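Local coordinates for protein phytase (Citrobacter braakii, PDB 3ZHC) that belongs to branch 2 of the histidine phosphatase superfamily and pairs an alpha/beta domain with a mainly helical region, at residues N143-F147 with N308-I312; W232-S236 with L270-F275. The protein carries 2 engineered substitutions. The contacts are given in a common frame with arbitrary orientation. Where two conformers were deposited one is given. Residue numbers count along the deposited sequence, not the author numbering.

Contact 1: residues N143-F147 with N308-I312; sequences NDPLF and NRYGI
Asn-143 and Asp-144 are extended. Pro-145 to Phe-147 then take helical backbone angles and form a tight turn, with Phe-147 N bonded to Asp-144 O at 3.2 Å. Segment 308-312 is the connection of a small beta hairpin, strands 305-307 and 312-314. Gly-311 has positive phi (80°), and Gly-311 and Ile-312 together stand opposite Glu-307, a G1 beta bulge. The backbones stay apart. The closest CA atoms, of Leu-146 and Arg-309, are 10.0 Å from each other, so long side chains make the contact, which buries 181 Å². Asp-144 (chi1 t) points toward the hairpin. Asp-144 OD1 accepts Leu-146 N at 3.2 Å, an Asx turn. Asp-144 OD1 also takes a salt bridge from Arg-309, with NH2 at 3.1 Å and NH1 at 3.2 Å. Asp-144 OD2 accepts Tyr-310 OH at 2.7 Å. Arg-309 and Tyr-310 both have chi1 m. Leu-146 CD2 lies 4.2 Å from Tyr-310 CZ, and Leu-146 also touches Ile-108 of the central sheet and Leu-292 of helix 282-301. Glu-307 accepts Arg-309 N. One buried carboxylate thus holds its own turn and the hairpin tip together. With an arginine and a tyrosine hydroxyl as donors, Asp-144 is most likely ionised.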
loop_
_atom_site.group_PDB
_atom_site.type_symbol
_atom_site.label_atom_id
_atom_site.label_comp_id
_atom_site.label_asym_id
_atom_site.label_seq_id
_atom_site.Cartn_x
_atom_site.Cartn_y
_atom_site.Cartn_z
ATOM N N ASN B 143 -28.129 9.723 21.778
ATOM C CA ASN B 143 -26.714 9.476 21.389
ATOM C C ASN B 143 -25.704 9.990 22.417
ATOM O O ASN B 143 -25.971 10.969 23.124
ATOM C CB ASN B 143 -26.395 10.072 20.000
ATOM C CG ASN B 143 -26.157 11.581 20.028
ATOM O OD1 ASN B 143 -27.069 12.376 20.322
ATOM N ND2 ASN B 143 -24.921 11.985 19.713
ATOM N N ASP B 144 -24.548 9.318 22.488
ATOM C CA ASP B 144 -23.454 9.720 23.368
ATOM C C ASP B 144 -22.516 10.623 22.548
ATOM O O ASP B 144 -21.866 10.132 21.631
ATOM C CB ASP B 144 -22.710 8.500 23.922
ATOM C CG ASP B 144 -21.676 8.864 24.999
ATOM O OD1 ASP B 144 -21.170 10.013 25.030
ATOM O OD2 ASP B 144 -21.366 7.992 25.813
ATOM N N PRO B 145 -22.437 11.947 22.886
ATOM C CA PRO B 145 -21.608 12.903 22.101
ATOM C C PRO B 145 -20.084 12.648 22.088
ATOM O O PRO B 145 -19.400 13.182 21.225
ATOM C CB PRO B 145 -21.922 14.265 22.761
ATOM C CG PRO B 145 -22.391 13.932 24.110
ATOM C CD PRO B 145 -23.085 12.619 24.029
ATOM N N LEU B 146 -19.564 11.854 23.032
ATOM C CA LEU B 146 -18.138 11.448 23.020
ATOM C C LEU B 146 -17.774 10.732 21.725
ATOM O O LEU B 146 -16.674 10.899 21.211
ATOM C CB LEU B 146 -17.806 10.532 24.211
ATOM C CG LEU B 146 -16.370 10.007 24.367
ATOM C CD1 LEU B 146 -15.422 11.167 24.607
ATOM C CD2 LEU B 146 -16.267 8.978 25.491
ATOM N N PHE B 147 -18.722 9.937 21.219
ATOM C CA PHE B 147 -18.559 9.166 19.989
ATOM C C PHE B 147 -19.116 9.866 18.749
ATOM O O PHE B 147 -18.675 9.571 17.651
ATOM C CB PHE B 147 -19.212 7.791 20.162
ATOM C CG PHE B 147 -18.652 7.019 21.316
ATOM C CD1 PHE B 147 -17.520 6.218 21.151
ATOM C CD2 PHE B 147 -19.246 7.100 22.587
ATOM C CE1 PHE B 147 -16.980 5.489 22.245
ATOM C CE2 PHE B 147 -18.719 6.385 23.678
ATOM C CZ PHE B 147 -17.579 5.573 23.501
ATOM N N ASN B 308 -17.019 13.656 34.866
ATOM C CA ASN B 308 -18.343 14.142 35.272
ATOM C C ASN B 308 -19.547 13.392 34.670
ATOM O O ASN B 308 -20.569 13.239 35.349
ATOM C CB ASN B 308 -18.458 15.656 34.945
ATOM C CG ASN B 308 -17.223 16.473 35.432
ATOM O OD1 ASN B 308 -16.842 16.416 36.613
ATOM N ND2 ASN B 308 -16.601 17.226 34.505
ATOM N N ARG B 309 -19.430 12.929 33.412
ATOM C CA ARG B 309 -20.589 12.269 32.691
ATOM C C ARG B 309 -20.797 10.792 32.997
ATOM O O ARG B 309 -21.928 10.308 32.914
ATOM C CB ARG B 309 -20.478 12.457 31.174
ATOM C CG ARG B 309 -20.342 13.903 30.763
ATOM C CD ARG B 309 -20.537 14.122 29.277
ATOM N NE ARG B 309 -19.747 13.198 28.478
ATOM C CZ ARG B 309 -20.212 12.221 27.682
ATOM N NH1 ARG B 309 -21.527 11.976 27.502
ATOM N NH2 ARG B 309 -19.334 11.476 27.041
ATOM N N TYR B 310 -19.710 10.086 33.332
ATOM C CA TYR B 310 -19.749 8.654 33.698
ATOM C C TYR B 310 -19.478 8.394 35.200
ATOM O O TYR B 310 -19.898 7.372 35.721
ATOM C CB TYR B 310 -18.741 7.852 32.845
ATOM C CG TYR B 310 -18.883 8.095 31.352
ATOM C CD1 TYR B 310 -19.889 7.473 30.611
ATOM C CD2 TYR B 310 -18.009 8.958 30.679
ATOM C CE1 TYR B 310 -20.023 7.708 29.208
ATOM C CE2 TYR B 310 -18.130 9.201 29.292
ATOM C CZ TYR B 310 -19.132 8.577 28.569
ATOM O OH TYR B 310 -19.233 8.818 27.241
ATOM N N GLY B 311 -18.785 9.315 35.881
ATOM C CA GLY B 311 -18.436 9.145 37.305
ATOM C C GLY B 311 -17.219 8.244 37.491
ATOM O O GLY B 311 -17.213 7.382 38.373
ATOM N N ILE B 312 -16.198 8.445 36.651
ATOM C CA ILE B 312 -14.950 7.692 36.714
ATOM C C ILE B 312 -13.917 8.570 37.386
ATOM O O ILE B 312 -13.754 9.722 37.015
ATOM C CB ILE B 312 -14.459 7.248 35.295
ATOM C CG1 ILE B 312 -15.448 6.250 34.676
ATOM C CG2 ILE B 312 -13.062 6.633 35.357
ATOM C CD1 ILE B 312 -15.125 5.861 33.258
#

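Contact 2: residues W232-S236 with L270-F275; sequences WSLSS and LHNAQF
This is helix-helix packing in the mainly helical region of the fold. Segment 232-236 lies on helix 231-247 and segment 270-275 on helix 260-280. Both are regular alpha helix. Their local axes approach to 8.4 Å and cross at -124°, so they run obliquely antiparallel. The backbones come closest at Ser-236 and His-271, whose CA atoms are 3.9 Å apart, and 420 Å² is buried. Leu-270 (chi1 m, chi2 t) points toward the other helix. Leu-270 CD2 is 3.9 Å from Trp-232 CH2, its CD1 is 3.9 Å from Ser-235 CB, and its carbonyl O lies 3.5 Å from Trp-232 CZ3 at the indole edge. Trp-232 has chi1 m and chi2 104°. Its NE1 is bonded to Thr-178, and Phe-185 and Tyr-181 meet its ring system edge-to-face. Ser-235 OG bonds back to Ala-231 O. His-271 (chi1 t) makes a polar link: ND1 donates to Ser-236 O at 3.2 Å and weakly to Ser-236 OG at 3.3 Å. Asn-272 points away and bonds to the loop residues Pro-345 and Asn-347. Ala-273 points back, with CB 3.9 Å from Trp-232 CZ3. Gln-274 also points toward the partner, and Gln-274 CG is 4.3 Å from Trp-232 CE3. Phe-275 (chi1 m) adds little buried area. Its CA-to-CB bond points sideways, and Phe-275 CE1 lies 4.0 Å from Ser-236 OG, which sits at the ring edge.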
loop_
_atom_site.group_PDB
_atom_site.type_symbol
_atom_site.label_atom_id
_atom_site.label_comp_id
_atom_site.label_asym_id
_atom_site.label_seq_id
_atom_site.Cartn_x
_atom_site.Cartn_y
_atom_site.Cartn_z
ATOM N N TRP B 232 -19.879 3.756 -4.324
ATOM C CA TRP B 232 -18.896 3.932 -3.220
ATOM C C TRP B 232 -19.421 3.496 -1.820
ATOM O O TRP B 232 -18.796 2.642 -1.177
ATOM C CB TRP B 232 -18.325 5.376 -3.202
ATOM C CG TRP B 232 -17.181 5.485 -4.112
ATOM C CD1 TRP B 232 -17.155 6.054 -5.341
ATOM C CD2 TRP B 232 -15.880 4.977 -3.871
ATOM N NE1 TRP B 232 -15.894 5.939 -5.888
ATOM C CE2 TRP B 232 -15.093 5.279 -5.000
ATOM C CE3 TRP B 232 -15.294 4.292 -2.804
ATOM C CZ2 TRP B 232 -13.738 4.922 -5.091
ATOM C CZ3 TRP B 232 -13.942 3.937 -2.897
ATOM C CH2 TRP B 232 -13.188 4.253 -4.031
ATOM N N SER B 233 -20.536 4.059 -1.363
ATOM C CA SER B 233 -21.129 3.645 -0.050
ATOM C C SER B 233 -21.517 2.164 -0.036
ATOM O O SER B 233 -21.216 1.458 0.926
ATOM C CB SER B 233 -22.341 4.503 0.318
ATOM O OG SER B 233 -23.026 3.972 1.458
ATOM N N LEU B 234 -22.181 1.706 -1.101
ATOM C CA LEU B 234 -22.597 0.303 -1.215
ATOM C C LEU B 234 -21.391 -0.633 -1.091
ATOM O O LEU B 234 -21.390 -1.544 -0.264
ATOM C CB LEU B 234 -23.342 0.043 -2.548
ATOM C CG LEU B 234 -23.872 -1.396 -2.817
ATOM C CD1 LEU B 234 -24.837 -1.822 -1.734
ATOM C CD2 LEU B 234 -24.516 -1.520 -4.231
ATOM N N SER B 235 -20.369 -0.387 -1.915
ATOM C CA SER B 235 -19.130 -1.205 -1.916
ATOM C C SER B 235 -18.439 -1.245 -0.560
ATOM O O SER B 235 -17.922 -2.282 -0.172
ATOM C CB SER B 235 -18.180 -0.691 -2.961
ATOM O OG SER B 235 -18.776 -0.840 -4.252
ATOM N N SER B 236 -18.444 -0.101 0.149
ATOM C CA SER B 236 -17.898 -0.005 1.498
ATOM C C SER B 236 -18.649 -0.945 2.432
ATOM O O SER B 236 -18.035 -1.656 3.248
ATOM C CB SER B 236 -17.976 1.438 2.013
ATOM O OG SER B 236 -17.330 1.588 3.267
ATOM N N LEU B 270 -11.818 -0.487 -1.135
ATOM C CA LEU B 270 -13.006 0.337 -1.357
ATOM C C LEU B 270 -13.560 0.861 -0.035
ATOM O O LEU B 270 -13.847 2.055 0.088
ATOM C CB LEU B 270 -14.072 -0.451 -2.148
ATOM C CG LEU B 270 -13.614 -0.870 -3.571
ATOM C CD1 LEU B 270 -14.642 -1.789 -4.281
ATOM C CD2 LEU B 270 -13.307 0.370 -4.410
ATOM N N HIS B 271 -13.690 -0.046 0.939
ATOM C CA HIS B 271 -14.128 0.270 2.303
ATOM C C HIS B 271 -13.164 1.255 2.987
ATOM O O HIS B 271 -13.605 2.278 3.551
ATOM C CB HIS B 271 -14.277 -1.036 3.133
ATOM C CG HIS B 271 -14.473 -0.817 4.599
ATOM N ND1 HIS B 271 -15.706 -0.591 5.159
ATOM C CD2 HIS B 271 -13.587 -0.794 5.619
ATOM C CE1 HIS B 271 -15.574 -0.432 6.462
ATOM N NE2 HIS B 271 -14.296 -0.550 6.768
ATOM N N ASN B 272 -11.868 0.934 2.931
ATOM C CA ASN B 272 -10.812 1.767 3.533
ATOM C C ASN B 272 -10.738 3.144 2.908
ATOM O O ASN B 272 -10.534 4.100 3.611
ATOM C CB ASN B 272 -9.439 1.081 3.449
ATOM C CG ASN B 272 -9.327 -0.136 4.359
ATOM O OD1 ASN B 272 -9.839 -0.153 5.483
ATOM N ND2 ASN B 272 -8.645 -1.160 3.876
ATOM N N ALA B 273 -10.909 3.220 1.575
ATOM C CA ALA B 273 -10.928 4.497 0.848
ATOM C C ALA B 273 -12.161 5.327 1.154
ATOM O O ALA B 273 -12.069 6.541 1.203
ATOM C CB ALA B 273 -10.790 4.270 -0.680
ATOM N N GLN B 274 -13.326 4.687 1.360
ATOM C CA GLN B 274 -14.541 5.470 1.672
ATOM C C GLN B 274 -14.412 6.054 3.095
ATOM O O GLN B 274 -14.771 7.224 3.314
ATOM C CB GLN B 274 -15.831 4.684 1.499
ATOM C CG GLN B 274 -16.946 5.591 0.953
ATOM C CD GLN B 274 -18.229 5.404 1.656
ATOM O OE1 GLN B 274 -19.248 5.995 1.292
ATOM N NE2 GLN B 274 -18.208 4.584 2.697
ATOM N N PHE B 275 -13.886 5.264 4.036
ATOM C CA PHE B 275 -13.605 5.741 5.411
ATOM C C PHE B 275 -12.519 6.848 5.418
ATOM O O PHE B 275 -12.560 7.759 6.233
ATOM C CB PHE B 275 -13.211 4.564 6.346
ATOM C CG PHE B 275 -14.385 3.932 7.037
ATOM C CD1 PHE B 275 -15.379 3.315 6.307
ATOM C CD2 PHE B 275 -14.503 3.976 8.417
ATOM C CE1 PHE B 275 -16.502 2.723 6.962
ATOM C CE2 PHE B 275 -15.575 3.409 9.058
ATOM C CZ PHE B 275 -16.593 2.773 8.320
#

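From the N terminus, the chain builds strands 28-38, 105-109 and 134-135 of the mixed sheet before it reaches 143-147, the first half of contact 1. It then passes through helices 159-169, 174-180 and 182-192 to 232-236 and opens contact 2. After 33 residues, 270-275 closes that loop. Helix 282-301 follows, and the hairpin at 308-312 closes contact 1, a loop with 160 residues between its ends. The smaller loop therefore lies wholly within the larger one. Contact 1 ties a loop and a hairpin beside the sheet; contact 2 joins two helices. They lie on opposite sides of the chain's centre, with centres 29 Å apart, and do not touch.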